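Local coordinates for protein SmhA (Serratia marcescens, PDB 7A27) that is one component of the tripartite alpha-pore-forming toxin Smh and probably assembles with the other two components to perforate target-cell membranes, at residues Pro11-Ala16 against Pro302-Lys307; Ser37-Thr42 against Ser230-Gly235; Asn85-Val90 against Glu340-Phe345; Ala203-Gly208 against Val262-Leu267. All blocks are in the same frame, centred on the assembly; numbering follows the deposited sequence.

Interaction 1 of 4, residues Pro11-Ala16 against Pro302-Lys307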
loop_
_atom_site.group_PDB
_atom_site.type_symbol
_atom_site.label_atom_id
_atom_site.label_comp_id
_atom_site.label_asym_id
_atom_site.label_seq_id
_atom_site.Cartn_x
_atom_site.Cartn_y
_atom_site.Cartn_z
ATOM N N PRO A 11 -21.851 -3.799 5.603
ATOM C CA PRO A 11 -20.457 -3.438 5.830
ATOM C C PRO A 11 -20.153 -1.966 5.539
ATOM O O PRO A 11 -19.038 -1.571 5.690
ATOM C CB PRO A 11 -19.642 -4.236 4.804
ATOM C CG PRO A 11 -20.613 -5.231 4.204
ATOM C CD PRO A 11 -22.005 -4.707 4.468
ATOM N N GLN A 12 -21.138 -1.219 5.052
ATOM C CA GLN A 12 -20.968 0.200 4.651
ATOM C C GLN A 12 -19.838 0.243 3.627
ATOM O O GLN A 12 -19.726 -0.718 2.867
ATOM C CB GLN A 12 -20.816 1.048 5.919
ATOM C CG GLN A 12 -21.943 0.737 6.894
ATOM C CD GLN A 12 -22.346 1.864 7.792
ATOM O OE1 GLN A 12 -22.028 3.013 7.557
ATOM N NE2 GLN A 12 -23.080 1.514 8.828
ATOM N N THR A 13 -18.991 1.266 3.637
ATOM C CA THR A 13 -17.913 1.413 2.619
ATOM C C THR A 13 -16.654 0.643 3.031
ATOM O O THR A 13 -15.612 0.954 2.459
ATOM C CB THR A 13 -17.592 2.890 2.344
ATOM O OG1 THR A 13 -17.022 3.468 3.521
ATOM C CG2 THR A 13 -18.810 3.672 1.906
ATOM N N LEU A 14 -16.726 -0.335 3.948
ATOM C CA LEU A 14 -15.544 -1.144 4.360
ATOM C C LEU A 14 -14.909 -1.859 3.161
ATOM O O LEU A 14 -13.665 -1.883 3.101
ATOM C CB LEU A 14 -15.933 -2.181 5.420
ATOM C CG LEU A 14 -16.071 -1.678 6.858
ATOM C CD1 LEU A 14 -16.508 -2.801 7.767
ATOM C CD2 LEU A 14 -14.762 -1.103 7.387
ATOM N N MET A 15 -15.706 -2.438 2.259
ATOM C CA MET A 15 -15.161 -3.234 1.130
ATOM C C MET A 15 -14.260 -2.334 0.288
ATOM O O MET A 15 -13.084 -2.679 0.117
ATOM C CB MET A 15 -16.261 -3.852 0.265
ATOM C CG MET A 15 -15.705 -4.794 -0.780
ATOM S SD MET A 15 -16.950 -5.803 -1.609
ATOM C CE MET A 15 -16.066 -6.270 -3.095
ATOM N N ALA A 16 -14.795 -1.203 -0.170
ATOM C CA ALA A 16 -14.071 -0.222 -1.005
ATOM C C ALA A 16 -12.881 0.346 -0.217
ATOM O O ALA A 16 -11.786 0.471 -0.766
ATOM C CB ALA A 16 -15.013 0.867 -1.437
ATOM N N PRO A 302 -10.834 3.480 11.062
ATOM C CA PRO A 302 -11.436 3.446 12.391
ATOM C C PRO A 302 -12.869 4.018 12.377
ATOM O O PRO A 302 -13.773 3.391 12.884
ATOM C CB PRO A 302 -10.477 4.325 13.217
ATOM C CG PRO A 302 -9.155 4.222 12.514
ATOM C CD PRO A 302 -9.548 4.175 11.057
ATOM N N THR A 303 -13.051 5.193 11.771
ATOM C CA THR A 303 -14.366 5.852 11.600
ATOM C C THR A 303 -15.347 4.874 10.945
ATOM O O THR A 303 -16.470 4.759 11.445
ATOM C CB THR A 303 -14.213 7.137 10.777
ATOM O OG1 THR A 303 -13.211 7.900 11.450
ATOM C CG2 THR A 303 -15.512 7.897 10.588
ATOM N N GLU A 304 -14.938 4.173 9.886
ATOM C CA GLU A 304 -15.846 3.249 9.163
ATOM C C GLU A 304 -16.230 2.075 10.064
ATOM O O GLU A 304 -17.389 1.671 9.981
ATOM C CB GLU A 304 -15.308 2.830 7.800
ATOM C CG GLU A 304 -15.742 3.802 6.703
ATOM C CD GLU A 304 -17.227 3.823 6.356
ATOM O OE1 GLU A 304 -17.815 2.738 6.191
ATOM O OE2 GLU A 304 -17.795 4.920 6.240
ATOM N N TRP A 305 -15.348 1.561 10.919
ATOM C CA TRP A 305 -15.747 0.483 11.859
ATOM C C TRP A 305 -16.742 1.071 12.865
ATOM O O TRP A 305 -17.761 0.415 13.167
ATOM C CB TRP A 305 -14.551 -0.218 12.533
ATOM C CG TRP A 305 -14.008 -1.392 11.768
ATOM C CD1 TRP A 305 -12.785 -1.521 11.178
ATOM C CD2 TRP A 305 -14.718 -2.608 11.484
ATOM N NE1 TRP A 305 -12.682 -2.739 10.560
ATOM C CE2 TRP A 305 -13.858 -3.421 10.732
ATOM C CE3 TRP A 305 -16.001 -3.078 11.788
ATOM C CZ2 TRP A 305 -14.248 -4.675 10.284
ATOM C CZ3 TRP A 305 -16.376 -4.319 11.350
ATOM C CH2 TRP A 305 -15.509 -5.105 10.608
ATOM N N GLY A 306 -16.475 2.288 13.334
ATOM C CA GLY A 306 -17.349 3.042 14.252
ATOM C C GLY A 306 -18.736 3.228 13.687
ATOM O O GLY A 306 -19.686 3.205 14.490
ATOM N N LYS A 307 -18.856 3.400 12.366
ATOM C CA LYS A 307 -20.165 3.532 11.675
ATOM C C LYS A 307 -20.920 2.201 11.755
ATOM O O LYS A 307 -22.153 2.249 11.929
ATOM C CB LYS A 307 -20.001 3.995 10.228
ATOM C CG LYS A 307 -19.707 5.481 10.065
ATOM C CD LYS A 307 -19.874 6.000 8.644
ATOM C CE LYS A 307 -20.108 7.501 8.617
ATOM N NZ LYS A 307 -19.965 8.069 7.256
#

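Interaction 2 of 4, residues Ser37-Thr42 against Ser230-Gly235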
loop_
_atom_site.group_PDB
_atom_site.type_symbol
_atom_site.label_atom_id
_atom_site.label_comp_id
_atom_site.label_asym_id
_atom_site.label_seq_id
_atom_site.Cartn_x
_atom_site.Cartn_y
_atom_site.Cartn_z
ATOM N N SER A 37 16.597 -4.501 -2.500
ATOM C CA SER A 37 17.251 -5.242 -3.614
ATOM C C SER A 37 18.376 -4.396 -4.198
ATOM O O SER A 37 19.381 -4.958 -4.646
ATOM C CB SER A 37 16.257 -5.635 -4.684
ATOM O OG SER A 37 15.245 -6.466 -4.136
ATOM N N GLN A 38 18.195 -3.087 -4.183
ATOM C CA GLN A 38 19.157 -2.099 -4.718
ATOM C C GLN A 38 20.533 -2.362 -4.110
ATOM O O GLN A 38 20.630 -2.461 -2.890
ATOM C CB GLN A 38 18.668 -0.674 -4.416
ATOM C CG GLN A 38 19.638 0.425 -4.826
ATOM C CD GLN A 38 20.016 0.342 -6.282
ATOM O OE1 GLN A 38 19.164 0.272 -7.165
ATOM N NE2 GLN A 38 21.315 0.346 -6.538
ATOM N N GLN A 39 21.539 -2.483 -4.975
ATOM C CA GLN A 39 22.972 -2.582 -4.640
ATOM C C GLN A 39 23.317 -1.377 -3.757
ATOM O O GLN A 39 22.893 -0.274 -4.082
ATOM C CB GLN A 39 23.740 -2.550 -5.970
ATOM C CG GLN A 39 25.157 -3.103 -5.947
ATOM C CD GLN A 39 25.952 -2.802 -7.203
ATOM O OE1 GLN A 39 25.728 -1.798 -7.883
ATOM N NE2 GLN A 39 26.942 -3.645 -7.486
ATOM N N LEU A 40 24.020 -1.581 -2.653
ATOM C CA LEU A 40 24.534 -0.513 -1.750
ATOM C C LEU A 40 25.702 0.189 -2.450
ATOM O O LEU A 40 26.249 -0.360 -3.435
ATOM C CB LEU A 40 25.016 -1.144 -0.434
ATOM C CG LEU A 40 23.920 -1.658 0.509
ATOM C CD1 LEU A 40 24.403 -2.809 1.372
ATOM C CD2 LEU A 40 23.403 -0.524 1.372
ATOM N N LEU A 41 26.064 1.375 -1.968
ATOM C CA LEU A 41 27.251 2.116 -2.454
ATOM C C LEU A 41 28.420 1.615 -1.613
ATOM O O LEU A 41 28.322 1.755 -0.387
ATOM C CB LEU A 41 27.030 3.627 -2.283
ATOM C CG LEU A 41 28.206 4.519 -2.670
ATOM C CD1 LEU A 41 28.533 4.360 -4.140
ATOM C CD2 LEU A 41 27.912 5.965 -2.331
ATOM N N THR A 42 29.438 1.011 -2.215
ATOM C CA THR A 42 30.609 0.459 -1.468
ATOM C C THR A 42 31.776 1.460 -1.562
ATOM O O THR A 42 32.440 1.685 -0.540
ATOM C CB THR A 42 30.990 -0.965 -1.935
ATOM O OG1 THR A 42 31.855 -0.942 -3.073
ATOM C CG2 THR A 42 29.797 -1.846 -2.247
ATOM N N SER A 230 31.041 0.210 -11.282
ATOM C CA SER A 230 29.790 0.981 -11.493
ATOM C C SER A 230 28.688 0.647 -10.485
ATOM O O SER A 230 28.513 -0.513 -10.116
ATOM C CB SER A 230 29.303 0.796 -12.895
ATOM O OG SER A 230 28.819 -0.524 -13.093
ATOM N N TYR A 231 27.926 1.680 -10.121
ATOM C CA TYR A 231 26.733 1.599 -9.237
ATOM C C TYR A 231 25.531 1.186 -10.102
ATOM O O TYR A 231 25.105 2.007 -10.949
ATOM C CB TYR A 231 26.539 2.934 -8.508
ATOM C CG TYR A 231 25.343 2.966 -7.597
ATOM C CD1 TYR A 231 25.422 2.522 -6.292
ATOM C CD2 TYR A 231 24.114 3.402 -8.050
ATOM C CE1 TYR A 231 24.309 2.502 -5.467
ATOM C CE2 TYR A 231 22.997 3.416 -7.229
ATOM C CZ TYR A 231 23.085 2.939 -5.937
ATOM O OH TYR A 231 21.987 2.947 -5.124
ATOM N N MET A 232 25.025 -0.041 -9.918
ATOM C CA MET A 232 23.899 -0.609 -10.718
ATOM C C MET A 232 22.545 -0.211 -10.125
ATOM O O MET A 232 22.276 -0.562 -8.959
ATOM C CB MET A 232 23.994 -2.135 -10.812
ATOM C CG MET A 232 25.316 -2.584 -11.409
ATOM S SD MET A 232 25.445 -2.081 -13.159
ATOM C CE MET A 232 25.026 -3.658 -13.914
ATOM N N ILE A 233 21.705 0.436 -10.940
ATOM C CA ILE A 233 20.373 0.984 -10.542
ATOM C C ILE A 233 19.271 -0.020 -10.880
ATOM O O ILE A 233 19.106 -0.381 -12.068
ATOM C CB ILE A 233 20.117 2.335 -11.219
ATOM C CG1 ILE A 233 21.218 3.340 -10.855
ATOM C CG2 ILE A 233 18.729 2.849 -10.887
ATOM C CD1 ILE A 233 21.220 4.628 -11.648
ATOM N N SER A 234 18.548 -0.453 -9.850
ATOM C CA SER A 234 17.413 -1.401 -9.946
ATOM C C SER A 234 16.137 -0.580 -10.146
ATOM O O SER A 234 16.024 0.519 -9.552
ATOM C CB SER A 234 17.337 -2.304 -8.729
ATOM O OG SER A 234 18.564 -3.015 -8.523
ATOM N N GLY A 235 15.233 -1.067 -10.991
ATOM C CA GLY A 235 13.946 -0.407 -11.252
ATOM C C GLY A 235 12.836 -1.431 -11.347
ATOM O O GLY A 235 13.135 -2.585 -11.764
#

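Interaction 3 of 4, residues Asn85-Val90 against Glu340-Phe345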
loop_
_atom_site.group_PDB
_atom_site.type_symbol
_atom_site.label_atom_id
_atom_site.label_comp_id
_atom_site.label_asym_id
_atom_site.label_seq_id
_atom_site.Cartn_x
_atom_site.Cartn_y
_atom_site.Cartn_z
ATOM N N ASN A 85 -13.565 -12.350 10.117
ATOM C CA ASN A 85 -14.115 -12.797 11.416
ATOM C C ASN A 85 -15.520 -12.206 11.574
ATOM O O ASN A 85 -16.450 -12.961 11.895
ATOM C CB ASN A 85 -13.184 -12.434 12.580
ATOM C CG ASN A 85 -11.979 -13.344 12.731
ATOM O OD1 ASN A 85 -11.629 -14.094 11.828
ATOM N ND2 ASN A 85 -11.364 -13.318 13.907
ATOM N N PHE A 86 -15.677 -10.909 11.316
ATOM C CA PHE A 86 -16.977 -10.221 11.460
ATOM C C PHE A 86 -17.976 -10.836 10.472
ATOM O O PHE A 86 -19.130 -11.076 10.861
ATOM C CB PHE A 86 -16.849 -8.713 11.265
ATOM C CG PHE A 86 -18.010 -7.928 11.826
ATOM C CD1 PHE A 86 -19.188 -7.800 11.119
ATOM C CD2 PHE A 86 -17.933 -7.325 13.070
ATOM C CE1 PHE A 86 -20.264 -7.093 11.636
ATOM C CE2 PHE A 86 -19.011 -6.620 13.584
ATOM C CZ PHE A 86 -20.178 -6.507 12.861
ATOM N N ALA A 87 -17.570 -11.098 9.229
ATOM C CA ALA A 87 -18.459 -11.720 8.227
ATOM C C ALA A 87 -18.977 -13.041 8.776
ATOM O O ALA A 87 -20.216 -13.269 8.711
ATOM C CB ALA A 87 -17.753 -11.920 6.915
ATOM N N ALA A 88 -18.066 -13.858 9.313
ATOM C CA ALA A 88 -18.386 -15.184 9.882
ATOM C C ALA A 88 -19.458 -15.032 10.963
ATOM O O ALA A 88 -20.394 -15.834 10.984
ATOM C CB ALA A 88 -17.146 -15.842 10.417
ATOM N N LEU A 89 -19.331 -14.017 11.814
ATOM C CA LEU A 89 -20.292 -13.758 12.918
ATOM C C LEU A 89 -21.671 -13.392 12.341
ATOM O O LEU A 89 -22.681 -13.855 12.896
ATOM C CB LEU A 89 -19.761 -12.655 13.846
ATOM C CG LEU A 89 -18.493 -12.983 14.638
ATOM C CD1 LEU A 89 -18.144 -11.828 15.555
ATOM C CD2 LEU A 89 -18.622 -14.263 15.448
ATOM N N VAL A 90 -21.724 -12.614 11.261
ATOM C CA VAL A 90 -23.013 -12.213 10.630
ATOM C C VAL A 90 -23.720 -13.472 10.091
ATOM O O VAL A 90 -24.947 -13.595 10.301
ATOM C CB VAL A 90 -22.796 -11.108 9.589
ATOM C CG1 VAL A 90 -24.089 -10.762 8.869
ATOM C CG2 VAL A 90 -22.224 -9.861 10.257
ATOM N N GLU A 340 -25.210 -11.738 2.704
ATOM C CA GLU A 340 -24.674 -11.846 1.316
ATOM C C GLU A 340 -23.629 -10.747 1.112
ATOM O O GLU A 340 -22.590 -11.038 0.504
ATOM C CB GLU A 340 -25.772 -11.740 0.252
ATOM C CG GLU A 340 -26.683 -12.967 0.211
ATOM C CD GLU A 340 -27.935 -12.906 -0.667
ATOM O OE1 GLU A 340 -28.941 -13.611 -0.321
ATOM O OE2 GLU A 340 -27.914 -12.175 -1.710
ATOM N N LYS A 341 -23.919 -9.533 1.585
ATOM C CA LYS A 341 -23.018 -8.355 1.457
ATOM C C LYS A 341 -21.700 -8.652 2.178
ATOM O O LYS A 341 -20.644 -8.354 1.600
ATOM C CB LYS A 341 -23.630 -7.070 2.024
ATOM C CG LYS A 341 -24.827 -6.532 1.258
ATOM C CD LYS A 341 -25.486 -5.342 1.918
ATOM C CE LYS A 341 -26.804 -4.958 1.279
ATOM N NZ LYS A 341 -27.508 -3.913 2.064
ATOM N N TRP A 342 -21.762 -9.230 3.386
ATOM C CA TRP A 342 -20.555 -9.565 4.180
ATOM C C TRP A 342 -19.793 -10.725 3.518
ATOM O O TRP A 342 -18.541 -10.673 3.551
ATOM C CB TRP A 342 -20.908 -9.839 5.641
ATOM C CG TRP A 342 -21.170 -8.603 6.445
ATOM C CD1 TRP A 342 -22.378 -8.035 6.734
ATOM C CD2 TRP A 342 -20.192 -7.770 7.082
ATOM N NE1 TRP A 342 -22.217 -6.910 7.494
ATOM C CE2 TRP A 342 -20.887 -6.723 7.721
ATOM C CE3 TRP A 342 -18.800 -7.797 7.162
ATOM C CZ2 TRP A 342 -20.235 -5.718 8.428
ATOM C CZ3 TRP A 342 -18.155 -6.803 7.864
ATOM C CH2 TRP A 342 -18.864 -5.783 8.494
ATOM N N GLN A 343 -20.484 -11.703 2.915
ATOM C CA GLN A 343 -19.813 -12.838 2.222
ATOM C C GLN A 343 -19.010 -12.315 1.032
ATOM O O GLN A 343 -17.864 -12.776 0.856
ATOM C CB GLN A 343 -20.800 -13.932 1.801
ATOM C CG GLN A 343 -21.165 -14.818 2.980
ATOM C CD GLN A 343 -19.895 -15.235 3.690
ATOM O OE1 GLN A 343 -18.987 -15.764 3.049
ATOM N NE2 GLN A 343 -19.804 -14.969 4.995
ATOM N N LEU A 344 -19.589 -11.389 0.268
ATOM C CA LEU A 344 -18.939 -10.806 -0.922
ATOM C C LEU A 344 -17.667 -10.091 -0.444
ATOM O O LEU A 344 -16.585 -10.289 -1.058
ATOM C CB LEU A 344 -19.919 -9.842 -1.596
ATOM C CG LEU A 344 -19.752 -9.660 -3.108
ATOM C CD1 LEU A 344 -20.733 -10.579 -3.842
ATOM C CD2 LEU A 344 -19.928 -8.187 -3.534
ATOM N N PHE A 345 -17.798 -9.318 0.641
ATOM C CA PHE A 345 -16.689 -8.570 1.291
ATOM C C PHE A 345 -15.626 -9.578 1.730
ATOM O O PHE A 345 -14.461 -9.377 1.369
ATOM C CB PHE A 345 -17.222 -7.689 2.427
ATOM C CG PHE A 345 -16.189 -6.918 3.217
ATOM C CD1 PHE A 345 -15.012 -6.469 2.636
ATOM C CD2 PHE A 345 -16.420 -6.602 4.543
ATOM C CE1 PHE A 345 -14.083 -5.757 3.378
ATOM C CE2 PHE A 345 -15.490 -5.885 5.273
ATOM C CZ PHE A 345 -14.336 -5.451 4.685
#

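Interaction 4 of 4, residues Ala203-Gly208 against Val262-Leu267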
loop_
_atom_site.group_PDB
_atom_site.type_symbol
_atom_site.label_atom_id
_atom_site.label_comp_id
_atom_site.label_asym_id
_atom_site.label_seq_id
_atom_site.Cartn_x
_atom_site.Cartn_y
_atom_site.Cartn_z
ATOM N N ALA A 203 19.711 1.084 -15.373
ATOM C CA ALA A 203 20.745 2.117 -15.583
ATOM C C ALA A 203 21.991 1.793 -14.767
ATOM O O ALA A 203 21.960 0.847 -13.962
ATOM C CB ALA A 203 20.187 3.461 -15.193
ATOM N N ALA A 204 23.044 2.576 -14.955
ATOM C CA ALA A 204 24.343 2.385 -14.287
ATOM C C ALA A 204 25.088 3.714 -14.225
ATOM O O ALA A 204 24.846 4.562 -15.104
ATOM C CB ALA A 204 25.113 1.355 -15.051
ATOM N N VAL A 205 25.949 3.865 -13.221
ATOM C CA VAL A 205 26.756 5.091 -12.974
ATOM C C VAL A 205 28.229 4.706 -12.934
ATOM O O VAL A 205 28.685 4.185 -11.926
ATOM C CB VAL A 205 26.342 5.783 -11.661
ATOM C CG1 VAL A 205 27.085 7.109 -11.447
ATOM C CG2 VAL A 205 24.838 6.007 -11.589
ATOM N N PRO A 206 29.003 4.905 -14.023
ATOM C CA PRO A 206 30.458 4.731 -13.967
ATOM C C PRO A 206 31.072 5.603 -12.857
ATOM O O PRO A 206 30.659 6.739 -12.749
ATOM C CB PRO A 206 30.936 5.212 -15.346
ATOM C CG PRO A 206 29.722 5.041 -16.253
ATOM C CD PRO A 206 28.513 5.253 -15.361
ATOM N N LEU A 207 32.018 5.064 -12.075
ATOM C CA LEU A 207 32.709 5.749 -10.947
ATOM C C LEU A 207 34.197 5.950 -11.312
ATOM O O LEU A 207 34.816 4.973 -11.735
ATOM C CB LEU A 207 32.490 4.878 -9.700
ATOM C CG LEU A 207 31.023 4.592 -9.324
ATOM C CD1 LEU A 207 30.889 3.677 -8.123
ATOM C CD2 LEU A 207 30.252 5.869 -9.042
ATOM N N GLY A 208 34.677 7.203 -11.302
ATOM C CA GLY A 208 36.057 7.626 -11.664
ATOM C C GLY A 208 37.140 6.599 -11.290
ATOM O O GLY A 208 37.174 6.120 -10.154
ATOM N N VAL A 262 20.970 6.672 -20.472
ATOM C CA VAL A 262 21.746 7.677 -21.260
ATOM C C VAL A 262 22.032 8.906 -20.384
ATOM O O VAL A 262 23.199 9.372 -20.373
ATOM C CB VAL A 262 20.986 8.056 -22.552
ATOM C CG1 VAL A 262 21.547 9.298 -23.232
ATOM C CG2 VAL A 262 20.924 6.895 -23.532
ATOM N N ALA A 263 21.016 9.391 -19.666
ATOM C CA ALA A 263 21.073 10.630 -18.859
ATOM C C ALA A 263 22.049 10.480 -17.685
ATOM O O ALA A 263 22.719 11.499 -17.383
ATOM C CB ALA A 263 19.695 11.023 -18.388
ATOM N N TYR A 264 22.108 9.308 -17.026
ATOM C CA TYR A 264 23.043 9.061 -15.894
ATOM C C TYR A 264 24.476 9.004 -16.454
ATOM O O TYR A 264 25.386 9.583 -15.836
ATOM C CB TYR A 264 22.685 7.821 -15.068
ATOM C CG TYR A 264 21.576 7.973 -14.053
ATOM C CD1 TYR A 264 21.725 8.769 -12.931
ATOM C CD2 TYR A 264 20.396 7.249 -14.159
ATOM C CE1 TYR A 264 20.723 8.881 -11.975
ATOM C CE2 TYR A 264 19.384 7.358 -13.215
ATOM C CZ TYR A 264 19.538 8.175 -12.111
ATOM O OH TYR A 264 18.510 8.271 -11.208
ATOM N N ARG A 265 24.676 8.369 -17.610
ATOM C CA ARG A 265 26.009 8.274 -18.261
ATOM C C ARG A 265 26.541 9.700 -18.467
ATOM O O ARG A 265 27.735 9.938 -18.208
ATOM C CB ARG A 265 25.947 7.490 -19.577
ATOM C CG ARG A 265 25.380 6.085 -19.451
ATOM C CD ARG A 265 25.528 5.243 -20.701
ATOM N NE ARG A 265 26.937 4.941 -20.884
ATOM C CZ ARG A 265 27.648 4.036 -20.176
ATOM N NH1 ARG A 265 28.932 3.830 -20.448
ATOM N NH2 ARG A 265 27.082 3.330 -19.202
ATOM N N ALA A 266 25.673 10.625 -18.873
ATOM C CA ALA A 266 25.999 12.048 -19.133
ATOM C C ALA A 266 26.404 12.779 -17.844
ATOM O O ALA A 266 27.502 13.345 -17.800
ATOM C CB ALA A 266 24.823 12.731 -19.784
ATOM N N LEU A 267 25.544 12.778 -16.829
ATOM C CA LEU A 267 25.801 13.487 -15.548
ATOM C C LEU A 267 27.033 12.892 -14.840
ATOM O O LEU A 267 27.768 13.652 -14.171
ATOM C CB LEU A 267 24.550 13.392 -14.673
ATOM C CG LEU A 267 24.647 14.083 -13.316
ATOM C CD1 LEU A 267 25.019 15.552 -13.476
ATOM C CD2 LEU A 267 23.349 13.946 -12.517
#

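Interaction 1 of 4, residues Pro11-Ala16 against Pro302-Lys307
E304 bends at its second torsion (chi2 -68°), which swings the carboxylate off its helix toward the turn that leads into helix 14-37. There OE1 accepts the backbone N-H of T13 at 3.2 Å from N. The bond is bent, and the N-H comes from above the carboxylate plane. T13 holds the N-cap position of helix 14-37, so the negative charge probably also interacts favourably with the start of that helix; K307 NZ lies in a long salt bridge, 4.0 Å from E304 OE2.

L14 turns CG anti to its carbonyl carbon (chi1 -80°) and splits its two methyls. CD1 sits over one face of the W305 indole, 3.7 Å from the centroid of the six-membered ring, a CH-pi contact, while CD2 rests 4.0 Å from E304 CB. Q12 extends beyond CG and crosses K307 at about a right angle, its OE1 lying 3.5 Å from K307 CB. F86 and Y122 also meet the W305 ring.

The type II' turn from P11 to L14, closed by L14 N bonding to P11 O, leads the N-terminal segment into a helix packed on helix 301-321, consistent with the elongated helical bundle of alpha-pore-forming toxins.

Interaction 2 of 4, residues Ser37-Thr42 against Ser230-Gly235
Two glutamine side chains reach from the extended run that follows helix 14-37 to the backbone of strand 230-237, and their amides take the place that a neighbouring strand's peptide groups would have. Q38 sets CG anti to its backbone N and then bends at chi2 (55°), which brings its amide alongside the strand. OE1 accepts the N-H of S234 at 2.8 Å from N, almost straight and in the carbonyl plane. On the same amide, NE2 donates to M232 O, also at 2.8 Å, from above that carbonyl's plane. A further bond from NE2 to Q39 O, on a lone pair, fixes the rotation of the amide, since both acceptors lie close to its plane.

The Q38 side chain crosses that of Y231 at about a right angle, yet amide and ring planes are only 26° apart. Q39, extended where Q38 is bent, crosses M232 obliquely and receives the N-H of M232 on OE1 at 2.8 Å, nearly along its C=O axis. Beyond it, L41 CD1 meets Y231 CD1 at 4.2 Å.

Q283 of helix 272-299 gives a second hydrogen bond to Q38 OE1, and another to S234 O. Segment 37-42 flanks strand 230-237 on the edge where M232 and S234 bond to the glutamines, while Y231 and I233 pair antiparallel with strand 198-206 on the other; Q58 of helix 48-96 bonds to L41 N, and helix 272-299 packs against Y231 and I233.

Interaction 3 of 4, residues Asn85-Val90 against Glu340-Phe345
This is a buried helix-helix contact in the long bundle, where helices 48-96 and 325-358 run roughly antiparallel, their local axes 9.0 Å apart at closest approach and 152° apart in direction. No hydrogen bond crosses it; the indole of W342 does most of the work. CG of W342 lies anti to the carbonyl carbon (chi1 -77°), and the ring extends toward helix 48-96 with one face against F86 and V90.

F86 brings CD1 over the benzo half, 3.3 Å from W342 CH2. The phenyl crosses the indole obliquely, the planes at 33°. One turn further along, V90 CG2 sits over the five-membered ring, 4.0 Å from its centroid and almost on the normal, a CH-pi contact, while CG1 reaches W342 CD1 at 3.9 Å. A87, next after F86, meets the base of the tryptophan: its CA is 5.0 Å from CA of W342, and its CB touches W342 CB at 4.0 Å. Its small side chain is consistent with this close approach of the backbones. The buried indole nitrogen is satisfied by L9 O, and Q343, at the border of the contact, bonds through NE2 to N91 OD1.

Helix 301-321 adds W305 and Y312 against W342, helix 104-155 packs L115 and A119 on F86, and the N-terminal segment lays P11 and L14 against the tryptophan.

Interaction 4 of 4, residues Ala203-Gly208 against Val262-Leu267
A203 points its methyl toward helix 247-268, and CB lies 3.9 Å from CD2 of the Y264 ring, which it approaches obliquely. At A204 the alternation of the strand turns the methyl away from the helix, so the backbone makes the contact instead, with O at 3.9 Å from Y264 CB. V205 then places CG2 4.4 Å from CD1 of Y264, obliquely and on the delta carbon across the ring from the one that A203 meets. The ring is set for this by CG lying anti to the carbonyl carbon of Y264 (chi1 -80°). Strand 198-206 is the first strand of an antiparallel beta hairpin with 230-237, possibly the counterpart of the beta-tongue of ClyA-type toxins, and helix 247-268 packs alongside it, nearly parallel to the local strand direction, 10° apart with the axes 7.4 Å from each other. No hydrogen bond joins the two segments; A203 and V205 spend their backbone groups on I233 and Y231 of the partner strand. I233, together with I169 of helix 160-188 and S279 of helix 272-299, also touches Y264. At P206, the last residue of the strand, the ring lies near the more exposed R265, whose chain bends at chi3 (69°) to put NH2 4.3 Å from P206 CG.

From the N terminus, interaction 1 joins the start of helix 14-37 to helix 301-321 and closes a loop of 285 residues. Interaction 2 begins where helix 14-37 ends and returns from strand 230-237, closing 187 residues, so it nests inside interaction 1, as does interaction 4, which closes 53. Interaction 3 links helices 48-96 and 325-358 across 249 residues; it crosses interactions 1 and 2 along the chain and encloses interaction 4. Interactions 1 and 3 touch through L14 on F345, tying one side of the bundle together. Interactions 2 and 4 cross and share the two-stranded sheet on the opposite side of the chain's centre; the centres of interactions 1 and 2 are about 42 Å apart.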